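Local coordinates for threonine phosphate decarboxylase-like enzyme (Sulfurospirillum multivorans, PDB 6OUX) that decarboxylates L-serine O-phosphate to ethanolamine O-phosphate with the help of pyridoxal phosphate, supplying a precursor for norcobamide biosynthesis, at the interface of chains A and B. Numbering follows the deposited sequence. Chains: chain A/B, Threonine phosphate decarboxylase-like enzyme.

The interface of chains A and B. Residues chain A 68, 73; chain B 60, 63-64, 68.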
# COMPACT_ATOMS: atom_id res chain seq x y z
N ILE A 68 -20.27 0.09 9.71
CA ILE A 68 -21.15 -0.79 9.00
C ILE A 68 -22.58 -0.45 9.31
O ILE A 68 -23.33 -0.17 8.39
CB ILE A 68 -20.87 -2.25 9.30
CG1 ILE A 68 -19.42 -2.62 8.91
CG2 ILE A 68 -21.86 -3.13 8.61
CD1 ILE A 68 -19.01 -2.37 7.49
N TYR A 73 -19.18 3.57 6.32
CA TYR A 73 -18.30 2.87 5.38
C TYR A 73 -18.35 3.41 3.95
O TYR A 73 -17.34 3.29 3.25
CB TYR A 73 -18.50 1.36 5.40
CG TYR A 73 -19.63 0.89 4.57
CD1 TYR A 73 -20.93 0.89 5.08
CD2 TYR A 73 -19.44 0.55 3.24
CE1 TYR A 73 -22.00 0.51 4.30
CE2 TYR A 73 -20.51 0.15 2.47
CZ TYR A 73 -21.77 0.12 2.99
OH TYR A 73 -22.83 -0.24 2.23
N LEU B 60 -21.26 0.78 -4.54
CA LEU B 60 -21.69 0.67 -3.14
C LEU B 60 -22.95 -0.18 -2.98
O LEU B 60 -23.09 -0.88 -1.95
CB LEU B 60 -21.92 2.06 -2.57
CG LEU B 60 -20.66 2.92 -2.34
CD1 LEU B 60 -21.04 4.35 -1.95
CD2 LEU B 60 -19.78 2.30 -1.30
N ILE B 63 -21.61 -3.55 -2.99
CA ILE B 63 -20.89 -3.81 -1.76
C ILE B 63 -21.81 -4.12 -0.61
O ILE B 63 -21.54 -5.02 0.15
CB ILE B 63 -19.91 -2.68 -1.38
CG1 ILE B 63 -18.74 -2.73 -2.36
CG2 ILE B 63 -19.40 -2.88 0.04
CD1 ILE B 63 -17.67 -1.69 -2.23
N ASP B 64 -22.87 -3.34 -0.48
CA ASP B 64 -23.88 -3.56 0.54
C ASP B 64 -24.61 -4.94 0.40
O ASP B 64 -24.70 -5.68 1.37
CB ASP B 64 -24.88 -2.40 0.50
CG ASP B 64 -26.03 -2.63 1.41
OD1 ASP B 64 -25.80 -2.96 2.55
OD2 ASP B 64 -27.16 -2.52 0.97
N ILE B 68 -21.81 -6.37 3.03
CA ILE B 68 -22.37 -5.83 4.30
C ILE B 68 -23.58 -6.67 4.78
O ILE B 68 -23.63 -7.08 5.94
CB ILE B 68 -22.71 -4.30 4.21
CG1 ILE B 68 -21.46 -3.42 4.31
CG2 ILE B 68 -23.59 -3.83 5.37
CD1 ILE B 68 -20.33 -3.73 3.36
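A:Tyr73 and B:Ile68 meet across the interface from helical backbone, where A:Tyr73 opens helix 73-78 and B:Ile68 closes helix 53-68. Their side chains reach toward each other tip to tip, and B:Ile68 lays its CG1 over one face of the phenol ring, toward the rim, 3.8 Å from A:Tyr73 CZ. With CG set between the backbone N and the carbonyl carbon (chi1 83°) and the ring turned to chi2 -85°, A:Tyr73 presents this face to B:Ile68 and sends its OH toward B:Asp64. A long, flat side chain suits this place, offering a face to aliphatic carbons while its hydroxyl extends to the backbone-proximal carbons of B:Asp64. That OH stops 3.4 Å from B:Asp64 CB; the carboxylate OD1 of B:Asp64 lies 4.0 Å from A:Tyr73 OH, beyond bonding reach, so the short aspartate serves here through its CB. Branched B:Ile63 offers the ring a methyl, its CG2 4.0 Å from A:Tyr73 CE2. Beside the ring, A:Ile68 and B:Ile68 meet methyl to methyl, CG2 to CG2 at 3.7 Å; beta-branching puts this methyl at the contact while the other branch of B:Ile68 serves the ring. An alanine in place of A:Tyr73 removes the ring from B:Ile68 CG1 and B:Ile63 CG2 and would probably open a gap between the two helices. The patch is a largely apolar part of the chain A–chain B interface, joining the end of helix 53-68 and the start of helix 73-78 in chain A to helix 53-68 of chain B.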